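Local coordinates for oxysterol-binding protein homolog 1 (Saccharomyces cerevisiae, PDB 5H28), which transfers sterols and other lipids between membranes without vesicles, and is targeted to the nucleus–vacuole junction by the ankyrin-repeat region present here, at residues Y47-A52 / L90-Y95; D100-L105 / L130-M135; F104-P109 / Q137-T142. All coordinates share one frame; numbering follows the deposited sequence.

Interaction 1: Y47-A52 / L90-Y95; sequences YAVQVA and LHIAAY
Val49 presses its CG1 methyl against the backbone of Ala93, where two successive ankyrin repeats stack: helix 44-51 lies in the predicted first repeat and helix 89-95 in the predicted second. Val49 CG1 comes within 3.5 Å of Ala93 CA and 3.6 Å of Ala93 CB. The valine CB points toward helix 89-95, and chi1 of 167° sets CG1 trans to the backbone N, where it meets Ala93. Alanine suits the receiving position because its single methyl lets the other helix come close, and the CA atoms of Val49 and Ala93 are just 6.0 Å apart. The short segments run almost parallel, at 12° with axes 9.1 Å apart.

Ile92 widens the patch through CG2, which touches Val49 CG1 at 4.0 Å and Gln50 CG at 3.5 Å. Glutamine works at this more open margin because its aliphatic CG serves as packing surface, while the extended chain carries the amide beyond it; Gln50 NE2 still passes 4.0 Å from Ile92 CG2.

Behind this layer, Ile101 of helix 99-106 touches both Val49 and Ala93. His91, which belongs to the Thr-Pro-Leu-His sequence common in ankyrin repeats, is held by Thr88 OG1 at ND1 and by Leu121 O at NE2. At the C-terminal end of helix 44-51, Gln50 O bonds Gln96 NE2, and Arg98 NH1 bonds both Val49 O and, just past the helix, Ala52 O.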
ATOM      1  N   TYR A  47       3.402  20.392  -7.793  1.00  6.21           N
ATOM      2  CA  TYR A  47       3.305  21.831  -7.969  1.00  4.88           C
ATOM      3  C   TYR A  47       1.949  22.378  -7.550  1.00  5.66           C
ATOM      4  O   TYR A  47       1.863  23.482  -7.020  1.00  7.20           O
ATOM      5  CB  TYR A  47       3.611  22.211  -9.423  1.00  6.19           C
ATOM      6  CG  TYR A  47       5.033  21.894  -9.833  1.00  8.20           C
ATOM      7  CD1 TYR A  47       6.107  22.258  -9.022  1.00  8.60           C
ATOM      8  CD2 TYR A  47       5.307  21.228 -11.025  1.00 10.73           C
ATOM      9  CE1 TYR A  47       7.418  21.963  -9.384  1.00  9.59           C
ATOM     10  CE2 TYR A  47       6.620  20.927 -11.397  1.00 10.48           C
ATOM     11  CZ  TYR A  47       7.666  21.298 -10.570  1.00 10.49           C
ATOM     12  OH  TYR A  47       8.965  21.003 -10.923  1.00 13.55           O
ATOM     13  N   ALA A  48       0.890  21.609  -7.776  1.00  5.41           N
ATOM     14  CA  ALA A  48      -0.441  22.057  -7.397  1.00  5.63           C
ATOM     15  C   ALA A  48      -0.550  22.138  -5.883  1.00  5.52           C
ATOM     16  O   ALA A  48      -1.144  23.070  -5.349  1.00  5.90           O
ATOM     17  CB  ALA A  48      -1.491  21.113  -7.949  1.00  6.31           C
ATOM     18  N   VAL A  49       0.020  21.158  -5.188  1.00  6.03           N
ATOM     19  CA  VAL A  49      -0.014  21.160  -3.730  1.00  7.54           C
ATOM     20  C   VAL A  49       0.705  22.399  -3.196  1.00  8.01           C
ATOM     21  O   VAL A  49       0.344  22.936  -2.148  1.00 10.01           O
ATOM     22  CB  VAL A  49       0.652  19.886  -3.155  1.00  8.77           C
ATOM     23  CG1 VAL A  49       0.899  20.040  -1.657  1.00 12.02           C
ATOM     24  CG2 VAL A  49      -0.235  18.686  -3.416  1.00 11.01           C
ATOM     25  N   GLN A  50       1.706  22.869  -3.928  1.00  8.21           N
ATOM     26  CA  GLN A  50       2.454  24.034  -3.486  1.00  7.88           C
ATOM     27  C   GLN A  50       1.799  25.384  -3.748  1.00  9.33           C
ATOM     28  O   GLN A  50       1.976  26.314  -2.963  1.00 10.68           O
ATOM     29  CB  GLN A  50       3.848  24.041  -4.121  1.00  9.91           C
ATOM     30  CG  GLN A  50       4.724  22.880  -3.703  1.00 11.94           C
ATOM     31  CD  GLN A  50       6.165  23.064  -4.124  1.00 14.25           C
ATOM     32  OE1 GLN A  50       6.464  23.251  -5.304  1.00 17.44           O
ATOM     33  NE2 GLN A  50       7.071  23.008  -3.155  1.00 14.06           N
ATOM     34  N   VAL A  51       1.029  25.500  -4.827  1.00  7.46           N
ATOM     35  CA  VAL A  51       0.450  26.800  -5.160  1.00  8.81           C
ATOM     36  C   VAL A  51      -1.042  26.922  -5.454  1.00  8.05           C
ATOM     37  O   VAL A  51      -1.592  28.024  -5.377  1.00 10.43           O
ATOM     38  CB  VAL A  51       1.182  27.414  -6.389  1.00  9.07           C
ATOM     39  CG1 VAL A  51       2.686  27.304  -6.215  1.00 13.63           C
ATOM     40  CG2 VAL A  51       0.739  26.716  -7.676  1.00 10.12           C
ATOM     41  N   ALA A  52      -1.704  25.815  -5.770  1.00  8.05           N
ATOM     42  CA  ALA A  52      -3.112  25.864  -6.155  1.00  7.89           C
ATOM     43  C   ALA A  52      -4.174  25.710  -5.072  1.00  6.50           C
ATOM     44  O   ALA A  52      -3.916  25.170  -4.000  1.00  7.72           O
ATOM     45  CB  ALA A  52      -3.362  24.828  -7.256  1.00  7.47           C
ATOM     46  N   LEU A  90       2.123  14.091  -0.775  1.00  4.39           N
ATOM     47  CA  LEU A  90       1.756  14.069   0.640  1.00  4.81           C
ATOM     48  C   LEU A  90       2.885  14.651   1.494  1.00  6.05           C
ATOM     49  O   LEU A  90       2.621  15.357   2.466  1.00  5.95           O
ATOM     50  CB  LEU A  90       1.437  12.640   1.085  1.00  5.59           C
ATOM     51  CG  LEU A  90       0.905  12.466   2.511  1.00  4.74           C
ATOM     52  CD1 LEU A  90      -0.447  13.156   2.668  1.00  8.29           C
ATOM     53  CD2 LEU A  90       0.783  10.979   2.819  1.00  7.79           C
ATOM     54  N   HIS A  91       4.137  14.359   1.139  1.00  6.06           N
ATOM     55  CA  HIS A  91       5.273  14.908   1.883  1.00  4.00           C
ATOM     56  C   HIS A  91       5.256  16.428   1.778  1.00  5.21           C
ATOM     57  O   HIS A  91       5.469  17.138   2.763  1.00  4.55           O
ATOM     58  CB  HIS A  91       6.614  14.443   1.306  1.00  4.56           C
ATOM     59  CG  HIS A  91       7.017  13.056   1.699  1.00  3.90           C
ATOM     60  ND1 HIS A  91       6.610  11.939   1.005  1.00  5.17           N
ATOM     61  CD2 HIS A  91       7.851  12.612   2.671  1.00  4.15           C
ATOM     62  CE1 HIS A  91       7.181  10.867   1.526  1.00  5.73           C
ATOM     63  NE2 HIS A  91       7.940  11.248   2.537  1.00  5.14           N
ATOM     64  N   ILE A  92       5.022  16.919   0.566  1.00  4.35           N
ATOM     65  CA  ILE A  92       4.995  18.350   0.316  1.00  6.13           C
ATOM     66  C   ILE A  92       3.839  19.019   1.053  1.00  4.78           C
ATOM     67  O   ILE A  92       4.008  20.074   1.663  1.00  6.54           O
ATOM     68  CB  ILE A  92       4.884  18.639  -1.209  1.00  7.02           C
ATOM     69  CG1 ILE A  92       6.043  17.967  -1.960  1.00  8.06           C
ATOM     70  CG2 ILE A  92       4.868  20.140  -1.461  1.00  8.57           C
ATOM     71  CD1 ILE A  92       7.435  18.400  -1.538  1.00  8.29           C
ATOM     72  N   ALA A  93       2.665  18.401   1.003  1.00  5.41           N
ATOM     73  CA  ALA A  93       1.496  18.956   1.669  1.00  5.20           C
ATOM     74  C   ALA A  93       1.691  19.022   3.180  1.00  6.31           C
ATOM     75  O   ALA A  93       1.311  20.002   3.819  1.00  6.70           O
ATOM     76  CB  ALA A  93       0.264  18.127   1.333  1.00  6.08           C
ATOM     77  N   ALA A  94       2.274  17.971   3.748  1.00  6.79           N
ATOM     78  CA  ALA A  94       2.515  17.917   5.184  1.00  6.48           C
ATOM     79  C   ALA A  94       3.510  18.991   5.607  1.00  6.79           C
ATOM     80  O   ALA A  94       3.289  19.711   6.578  1.00  7.88           O
ATOM     81  CB  ALA A  94       3.037  16.539   5.572  1.00  6.37           C
ATOM     82  N   TYR A  95       4.608  19.105   4.872  1.00  6.82           N
ATOM     83  CA  TYR A  95       5.609  20.098   5.218  1.00  7.49           C
ATOM     84  C   TYR A  95       5.084  21.527   5.093  1.00  7.16           C
ATOM     85  O   TYR A  95       5.403  22.385   5.921  1.00  8.27           O
ATOM     86  CB  TYR A  95       6.849  19.947   4.336  1.00  8.36           C
ATOM     87  CG  TYR A  95       7.914  20.956   4.678  1.00  9.70           C
ATOM     88  CD1 TYR A  95       8.601  20.886   5.891  1.00 11.26           C
ATOM     89  CD2 TYR A  95       8.181  22.029   3.831  1.00  9.72           C
ATOM     90  CE1 TYR A  95       9.521  21.862   6.255  1.00 11.15           C
ATOM     91  CE2 TYR A  95       9.100  23.010   4.184  1.00  8.60           C
ATOM     92  CZ  TYR A  95       9.763  22.922   5.397  1.00  9.91           C
ATOM     93  OH  TYR A  95      10.656  23.903   5.753  1.00 10.93           O
TER

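Interaction 2: D100-L105 / L130-M135; sequences DIVAFL and LNIAQM
Met135 reaches across to Val102 and Ala103 with the last two atoms of its side chain. Its CB already points at helix 99-106, and CG follows trans to the backbone N (chi1 173°), so the first two carbons serve to span the distance between the helices. The chain then bends about CB–CG and again about CG–SD. After the first bend Met135 SD lies 4.2 Å from Ala103 CB, at the edge of van der Waals contact. The second bend turns the CE methyl back over the alanine and its neighbour: Met135 CE sits 3.7 Å from Val102 CG1, 4.0 Å from Ala103 N and 4.1 Å from Ala103 CB. A flexible, unbranched methionine can fold its tip in this way, and the small alanine lets the tip settle close to the backbone.

Helix 99-106 belongs to the predicted second ankyrin repeat, and its neighbour here is the start of the long helix 130-156, which leads on toward the half of the chain carrying the predicted third repeat. The two short segments keep the nearly parallel alignment of stacked helices, at 11° and with axes 10.4 Å apart.

Val102 divides its two methyls between partners. While CG1 takes up Met135 CE, Val102 CG2 faces Ile132 and meets the CG2 of that residue at 4.2 Å. Branching at CB sets a methyl of each residue between the helices, and both residues are buried. Val102 also packs against Leu90 and Ala93 of helix 89-95, while Met136, one residue beyond Met135, touches it from helix 130-156.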
ATOM      1  N   ASP A 100      -5.825  20.353   4.888  1.00  7.55           N
ATOM      2  CA  ASP A 100      -6.949  19.882   4.097  1.00  7.82           C
ATOM      3  C   ASP A 100      -6.491  19.004   2.936  1.00  7.82           C
ATOM      4  O   ASP A 100      -7.158  18.031   2.593  1.00  8.18           O
ATOM      5  CB  ASP A 100      -7.807  21.065   3.617  1.00  9.62           C
ATOM      6  CG  ASP A 100      -7.019  22.110   2.843  1.00  9.62           C
ATOM      7  OD1 ASP A 100      -5.778  22.184   2.978  1.00  8.38           O
ATOM      8  OD2 ASP A 100      -7.661  22.885   2.106  1.00 10.63           O
ATOM      9  N   ILE A 101      -5.341  19.325   2.349  1.00  7.32           N
ATOM     10  CA  ILE A 101      -4.812  18.528   1.244  1.00  7.80           C
ATOM     11  C   ILE A 101      -4.332  17.189   1.799  1.00  6.60           C
ATOM     12  O   ILE A 101      -4.515  16.140   1.178  1.00  6.32           O
ATOM     13  CB  ILE A 101      -3.621  19.224   0.556  1.00  6.74           C
ATOM     14  CG1 ILE A 101      -4.052  20.574  -0.008  1.00  9.97           C
ATOM     15  CG2 ILE A 101      -3.076  18.347  -0.560  1.00  7.99           C
ATOM     16  CD1 ILE A 101      -2.928  21.272  -0.729  1.00 14.02           C
ATOM     17  N   VAL A 102      -3.701  17.234   2.967  1.00  6.26           N
ATOM     18  CA  VAL A 102      -3.222  16.021   3.611  1.00  6.71           C
ATOM     19  C   VAL A 102      -4.393  15.072   3.868  1.00  6.52           C
ATOM     20  O   VAL A 102      -4.328  13.893   3.530  1.00  6.17           O
ATOM     21  CB  VAL A 102      -2.523  16.344   4.955  1.00  5.34           C
ATOM     22  CG1 VAL A 102      -2.235  15.065   5.728  1.00  7.61           C
ATOM     23  CG2 VAL A 102      -1.220  17.090   4.700  1.00  7.96           C
ATOM     24  N   ALA A 103      -5.465  15.588   4.463  1.00  6.79           N
ATOM     25  CA  ALA A 103      -6.625  14.761   4.758  1.00  7.51           C
ATOM     26  C   ALA A 103      -7.253  14.198   3.486  1.00  7.52           C
ATOM     27  O   ALA A 103      -7.649  13.031   3.445  1.00  7.62           O
ATOM     28  CB  ALA A 103      -7.654  15.562   5.542  1.00  6.98           C
ATOM     29  N   PHE A 104      -7.337  15.027   2.449  1.00  6.75           N
ATOM     30  CA  PHE A 104      -7.909  14.600   1.179  1.00  6.33           C
ATOM     31  C   PHE A 104      -7.084  13.467   0.583  1.00  6.65           C
ATOM     32  O   PHE A 104      -7.620  12.438   0.185  1.00  7.18           O
ATOM     33  CB  PHE A 104      -7.960  15.778   0.200  1.00  8.31           C
ATOM     34  CG  PHE A 104      -8.313  15.386  -1.208  1.00  9.03           C
ATOM     35  CD1 PHE A 104      -9.574  14.887  -1.517  1.00 11.34           C
ATOM     36  CD2 PHE A 104      -7.377  15.519  -2.231  1.00 10.12           C
ATOM     37  CE1 PHE A 104      -9.899  14.525  -2.822  1.00 10.69           C
ATOM     38  CE2 PHE A 104      -7.695  15.158  -3.543  1.00 10.26           C
ATOM     39  CZ  PHE A 104      -8.958  14.662  -3.837  1.00 11.61           C
ATOM     40  N   LEU A 105      -5.771  13.651   0.527  1.00  6.83           N
ATOM     41  CA  LEU A 105      -4.913  12.616  -0.028  1.00  6.63           C
ATOM     42  C   LEU A 105      -5.008  11.307   0.761  1.00  6.96           C
ATOM     43  O   LEU A 105      -5.050  10.223   0.172  1.00  6.39           O
ATOM     44  CB  LEU A 105      -3.462  13.105  -0.075  1.00  6.47           C
ATOM     45  CG  LEU A 105      -3.149  14.235  -1.061  1.00  6.66           C
ATOM     46  CD1 LEU A 105      -1.709  14.696  -0.858  1.00  6.89           C
ATOM     47  CD2 LEU A 105      -3.374  13.765  -2.495  1.00  9.89           C
ATOM     48  N   LEU A 130       2.197  19.928  14.540  1.00  9.47           N
ATOM     49  CA  LEU A 130       1.876  18.630  15.126  1.00  9.07           C
ATOM     50  C   LEU A 130       0.388  18.297  15.174  1.00  9.61           C
ATOM     51  O   LEU A 130       0.020  17.145  15.414  1.00  9.52           O
ATOM     52  CB  LEU A 130       2.501  18.506  16.517  1.00 10.86           C
ATOM     53  CG  LEU A 130       4.031  18.593  16.514  1.00 13.00           C
ATOM     54  CD1 LEU A 130       4.544  18.395  17.930  1.00 15.93           C
ATOM     55  CD2 LEU A 130       4.621  17.536  15.580  1.00 16.28           C
ATOM     56  N   ASN A 131      -0.467  19.290  14.946  1.00  8.68           N
ATOM     57  CA  ASN A 131      -1.901  19.036  14.917  1.00 10.02           C
ATOM     58  C   ASN A 131      -2.174  18.274  13.616  1.00  8.62           C
ATOM     59  O   ASN A 131      -3.009  17.368  13.573  1.00  8.96           O
ATOM     60  CB  ASN A 131      -2.690  20.351  14.947  1.00 12.43           C
ATOM     61  CG  ASN A 131      -4.186  20.139  14.800  1.00 15.51           C
ATOM     62  OD1 ASN A 131      -4.769  19.281  15.463  1.00 18.02           O
ATOM     63  ND2 ASN A 131      -4.817  20.927  13.935  1.00 17.17           N
ATOM     64  N   ILE A 132      -1.470  18.642  12.552  1.00  7.57           N
ATOM     65  CA  ILE A 132      -1.639  17.948  11.284  1.00  6.23           C
ATOM     66  C   ILE A 132      -1.050  16.543  11.446  1.00  6.48           C
ATOM     67  O   ILE A 132      -1.626  15.563  10.975  1.00  5.98           O
ATOM     68  CB  ILE A 132      -0.929  18.699  10.126  1.00  6.98           C
ATOM     69  CG1 ILE A 132      -1.641  20.029   9.867  1.00  7.86           C
ATOM     70  CG2 ILE A 132      -0.935  17.840   8.857  1.00  8.06           C
ATOM     71  CD1 ILE A 132      -1.002  20.886   8.779  1.00  9.72           C
ATOM     72  N   ALA A 133       0.084  16.445  12.136  1.00  5.88           N
ATOM     73  CA  ALA A 133       0.715  15.145  12.356  1.00  6.22           C
ATOM     74  C   ALA A 133      -0.231  14.225  13.130  1.00  6.96           C
ATOM     75  O   ALA A 133      -0.350  13.040  12.818  1.00  7.08           O
ATOM     76  CB  ALA A 133       2.031  15.311  13.118  1.00  5.91           C
ATOM     77  N   GLN A 134      -0.899  14.769  14.144  1.00  7.93           N
ATOM     78  CA  GLN A 134      -1.828  13.975  14.938  1.00  8.73           C
ATOM     79  C   GLN A 134      -2.963  13.440  14.070  1.00  8.65           C
ATOM     80  O   GLN A 134      -3.353  12.277  14.188  1.00  9.45           O
ATOM     81  CB  GLN A 134      -2.381  14.818  16.094  1.00 11.59           C
ATOM     82  CG  GLN A 134      -3.430  14.112  16.930  1.00 18.39           C
ATOM     83  CD  GLN A 134      -4.836  14.331  16.412  1.00 19.18           C
ATOM     84  OE1 GLN A 134      -5.769  13.632  16.804  1.00 24.31           O
ATOM     85  NE2 GLN A 134      -5.001  15.318  15.535  1.00 24.20           N
ATOM     86  N   MET A 135      -3.480  14.288  13.188  1.00  7.87           N
ATOM     87  CA  MET A 135      -4.557  13.895  12.290  1.00  6.67           C
ATOM     88  C   MET A 135      -4.092  12.767  11.370  1.00  8.47           C
ATOM     89  O   MET A 135      -4.842  11.830  11.089  1.00  8.01           O
ATOM     90  CB  MET A 135      -5.019  15.111  11.479  1.00  8.17           C
ATOM     91  CG  MET A 135      -6.029  14.812  10.384  1.00 10.37           C
ATOM     92  SD  MET A 135      -5.247  14.472   8.797  1.00 14.70           S
ATOM     93  CE  MET A 135      -4.668  16.103   8.349  1.00 11.64           C
TER

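Interaction 3: F104-P109 / Q137-T142; sequences FLLDQP and QVKRST
Lys139 lies obliquely over Leu106 and at about a right angle to Asp107, so one long side chain serves an apolar and a charged partner in turn. Lys139 CD rests 3.8 Å from Leu106 CD1 and 3.9 Å from Leu106 CB, methylene against buried leucine. The chain is extended as far as CE; a bend at the last torsion (chi4 -64°) then turns the ammonium group toward the carboxylate. Lys139 NZ stands 3.3 Å from Asp107 OD1 in a salt bridge whose hydrogen bond is weak, with Asp107 OD2 a little farther off. Asp107 is exposed, so solvent would be expected to moderate the attraction. Lysine fits because its aliphatic stem can cover leucine while its charge stays at the surface.

On the Asp107 side the chain is held by Gln108, which folds back so that its NE2 donates to Phe104 O at 2.9 Å, in a nearly straight bond (164°) approaching from above the carbonyl plane. Asp107 N reaches the same oxygen from the opposite face. Gln108 CD also lies over one face of the Phe104 ring, 3.8 Å above its plane and offset toward the rim.

Next along helix 130-156, Arg140 pairs with Asp113 and bonds Gln122 OE1, which ties this helix to the loop following helix 99-106. The contact thus joins the end of helix 99-106, in the predicted second ankyrin repeat, to the long helix 130-156 of this ankyrin-repeat region.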
ATOM      1  N   PHE A 104      -7.337  15.027   2.449  1.00  6.75           N
ATOM      2  CA  PHE A 104      -7.909  14.600   1.179  1.00  6.33           C
ATOM      3  C   PHE A 104      -7.084  13.467   0.583  1.00  6.65           C
ATOM      4  O   PHE A 104      -7.620  12.438   0.185  1.00  7.18           O
ATOM      5  CB  PHE A 104      -7.960  15.778   0.200  1.00  8.31           C
ATOM      6  CG  PHE A 104      -8.313  15.386  -1.208  1.00  9.03           C
ATOM      7  CD1 PHE A 104      -9.574  14.887  -1.517  1.00 11.34           C
ATOM      8  CD2 PHE A 104      -7.377  15.519  -2.231  1.00 10.12           C
ATOM      9  CE1 PHE A 104      -9.899  14.525  -2.822  1.00 10.69           C
ATOM     10  CE2 PHE A 104      -7.695  15.158  -3.543  1.00 10.26           C
ATOM     11  CZ  PHE A 104      -8.958  14.662  -3.837  1.00 11.61           C
ATOM     12  N   LEU A 105      -5.771  13.651   0.527  1.00  6.83           N
ATOM     13  CA  LEU A 105      -4.913  12.616  -0.028  1.00  6.63           C
ATOM     14  C   LEU A 105      -5.008  11.307   0.761  1.00  6.96           C
ATOM     15  O   LEU A 105      -5.050  10.223   0.172  1.00  6.39           O
ATOM     16  CB  LEU A 105      -3.462  13.105  -0.075  1.00  6.47           C
ATOM     17  CG  LEU A 105      -3.149  14.235  -1.061  1.00  6.66           C
ATOM     18  CD1 LEU A 105      -1.709  14.696  -0.858  1.00  6.89           C
ATOM     19  CD2 LEU A 105      -3.374  13.765  -2.495  1.00  9.89           C
ATOM     20  N   LEU A 106      -5.061  11.403   2.089  1.00  6.96           N
ATOM     21  CA  LEU A 106      -5.152  10.207   2.923  1.00  7.05           C
ATOM     22  C   LEU A 106      -6.464   9.449   2.734  1.00  6.38           C
ATOM     23  O   LEU A 106      -6.562   8.282   3.107  1.00  7.61           O
ATOM     24  CB  LEU A 106      -4.959  10.566   4.401  1.00  7.11           C
ATOM     25  CG  LEU A 106      -3.516  10.922   4.779  1.00  7.12           C
ATOM     26  CD1 LEU A 106      -3.441  11.369   6.224  1.00  9.29           C
ATOM     27  CD2 LEU A 106      -2.626   9.712   4.551  1.00  8.09           C
ATOM     28  N   ASP A 107      -7.465  10.103   2.149  1.00  9.05           N
ATOM     29  CA  ASP A 107      -8.749   9.444   1.913  1.00 10.33           C
ATOM     30  C   ASP A 107      -8.845   8.808   0.528  1.00 10.51           C
ATOM     31  O   ASP A 107      -9.852   8.185   0.200  1.00 11.17           O
ATOM     32  CB  ASP A 107      -9.913  10.428   2.080  1.00 12.03           C
ATOM     33  CG  ASP A 107     -10.162  10.806   3.528  1.00 15.89           C
ATOM     34  OD1 ASP A 107      -9.863   9.985   4.422  1.00 19.07           O
ATOM     35  OD2 ASP A 107     -10.672  11.921   3.770  1.00 19.31           O
ATOM     36  N   GLN A 108      -7.807   8.957  -0.287  1.00  8.12           N
ATOM     37  CA  GLN A 108      -7.833   8.392  -1.634  1.00  7.91           C
ATOM     38  C   GLN A 108      -7.489   6.910  -1.660  1.00  7.58           C
ATOM     39  O   GLN A 108      -6.619   6.449  -0.928  1.00  8.76           O
ATOM     40  CB  GLN A 108      -6.878   9.160  -2.545  1.00  5.48           C
ATOM     41  CG  GLN A 108      -7.208  10.637  -2.638  1.00  8.14           C
ATOM     42  CD  GLN A 108      -8.680  10.872  -2.893  1.00  9.18           C
ATOM     43  OE1 GLN A 108      -9.207  10.504  -3.943  1.00 11.39           O
ATOM     44  NE2 GLN A 108      -9.358  11.476  -1.924  1.00 10.96           N
ATOM     45  N   PRO A 109      -8.175   6.145  -2.520  1.00  9.29           N
ATOM     46  CA  PRO A 109      -7.979   4.702  -2.675  1.00  9.35           C
ATOM     47  C   PRO A 109      -6.543   4.236  -2.924  1.00  9.43           C
ATOM     48  O   PRO A 109      -6.119   3.215  -2.383  1.00  9.55           O
ATOM     49  CB  PRO A 109      -8.892   4.357  -3.849  1.00 10.95           C
ATOM     50  CG  PRO A 109     -10.006   5.333  -3.700  1.00 11.09           C
ATOM     51  CD  PRO A 109      -9.271   6.616  -3.385  1.00  9.53           C
ATOM     52  N   GLN A 137      -1.766  10.595  12.052  1.00  8.34           N
ATOM     53  CA  GLN A 137      -1.581   9.420  12.895  1.00  9.53           C
ATOM     54  C   GLN A 137      -2.914   8.727  13.144  1.00  9.97           C
ATOM     55  O   GLN A 137      -3.010   7.502  13.067  1.00 11.16           O
ATOM     56  CB  GLN A 137      -0.958   9.831  14.233  1.00 13.27           C
ATOM     57  CG  GLN A 137      -0.723   8.681  15.196  1.00 19.92           C
ATOM     58  CD  GLN A 137       0.313   7.701  14.689  1.00 25.30           C
ATOM     59  OE1 GLN A 137       1.470   8.062  14.466  1.00 29.54           O
ATOM     60  NE2 GLN A 137      -0.096   6.451  14.504  1.00 28.52           N
ATOM     61  N   VAL A 138      -3.940   9.516  13.443  1.00 10.40           N
ATOM     62  CA  VAL A 138      -5.260   8.964  13.700  1.00 11.69           C
ATOM     63  C   VAL A 138      -5.839   8.344  12.434  1.00 10.47           C
ATOM     64  O   VAL A 138      -6.412   7.256  12.482  1.00  9.18           O
ATOM     65  CB  VAL A 138      -6.218  10.045  14.249  1.00 13.36           C
ATOM     66  CG1 VAL A 138      -7.616   9.470  14.423  1.00 13.40           C
ATOM     67  CG2 VAL A 138      -5.698  10.558  15.586  1.00 15.48           C
ATOM     68  N   LYS A 139      -5.685   9.018  11.296  1.00  9.19           N
ATOM     69  CA  LYS A 139      -6.203   8.471  10.046  1.00  9.52           C
ATOM     70  C   LYS A 139      -5.493   7.165   9.706  1.00  8.42           C
ATOM     71  O   LYS A 139      -6.116   6.209   9.245  1.00  8.73           O
ATOM     72  CB  LYS A 139      -6.044   9.475   8.902  1.00 11.73           C
ATOM     73  CG  LYS A 139      -7.125  10.546   8.884  1.00 14.68           C
ATOM     74  CD  LYS A 139      -6.983  11.447   7.674  1.00 16.97           C
ATOM     75  CE  LYS A 139      -8.181  12.366   7.523  1.00 18.58           C
ATOM     76  NZ  LYS A 139      -9.437  11.597   7.267  1.00 20.87           N
ATOM     77  N   ARG A 140      -4.188   7.111   9.944  1.00  7.40           N
ATOM     78  CA  ARG A 140      -3.459   5.884   9.669  1.00  8.45           C
ATOM     79  C   ARG A 140      -3.924   4.759  10.588  1.00  8.35           C
ATOM     80  O   ARG A 140      -4.116   3.625  10.139  1.00  7.14           O
ATOM     81  CB  ARG A 140      -1.950   6.076   9.842  1.00  8.41           C
ATOM     82  CG  ARG A 140      -1.198   4.749   9.773  1.00 11.47           C
ATOM     83  CD  ARG A 140       0.305   4.915   9.761  1.00 14.33           C
ATOM     84  NE  ARG A 140       0.780   5.490   8.510  1.00 13.66           N
ATOM     85  CZ  ARG A 140       2.064   5.668   8.219  1.00 16.90           C
ATOM     86  NH1 ARG A 140       2.416   6.200   7.060  1.00 17.23           N
ATOM     87  NH2 ARG A 140       2.996   5.308   9.091  1.00 19.38           N
ATOM     88  N   SER A 141      -4.116   5.066  11.871  1.00  8.17           N
ATOM     89  CA  SER A 141      -4.540   4.039  12.817  1.00  8.77           C
ATOM     90  C   SER A 141      -5.906   3.478  12.440  1.00  8.34           C
ATOM     91  O   SER A 141      -6.146   2.274  12.567  1.00  8.19           O
ATOM     92  CB  SER A 141      -4.553   4.586  14.253  1.00 10.57           C
ATOM     93  OG  SER A 141      -5.498   5.626  14.425  1.00 16.62           O
ATOM     94  N   THR A 142      -6.790   4.341  11.952  1.00  8.99           N
ATOM     95  CA  THR A 142      -8.116   3.902  11.545  1.00  8.95           C
ATOM     96  C   THR A 142      -7.989   2.978  10.338  1.00  9.09           C
ATOM     97  O   THR A 142      -8.615   1.916  10.286  1.00  8.77           O
ATOM     98  CB  THR A 142      -9.018   5.104  11.191  1.00 10.81           C
ATOM     99  OG1 THR A 142      -9.243   5.889  12.370  1.00 13.23           O
ATOM    100  CG2 THR A 142     -10.355   4.632  10.647  1.00 12.05           C
TER

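The contacts form two interfaces of the stack: interaction 1 joins helix 44-51 to helix 89-95, and interactions 2 and 3 lie on the single interface between helix 99-106 and helix 130-156. Helices 89-95 and 99-106, consecutive in the chain, connect them; Ala94 N lies 3.7 Å from Val102 CG2, and Leu90 CA 3.8 Å from Leu105 CD1. The centres of interactions 1 and 2 are about 12 Å apart, those of 2 and 3 about 8 Å. Ala103 CB touches Lys139 CE at 3.8 Å, so the packing of 100-105 on 130-135 runs straight into that of 104-109 on 137-142. All belong to the ankyrin region that binds NVJ1, not to the sterol-binding domain.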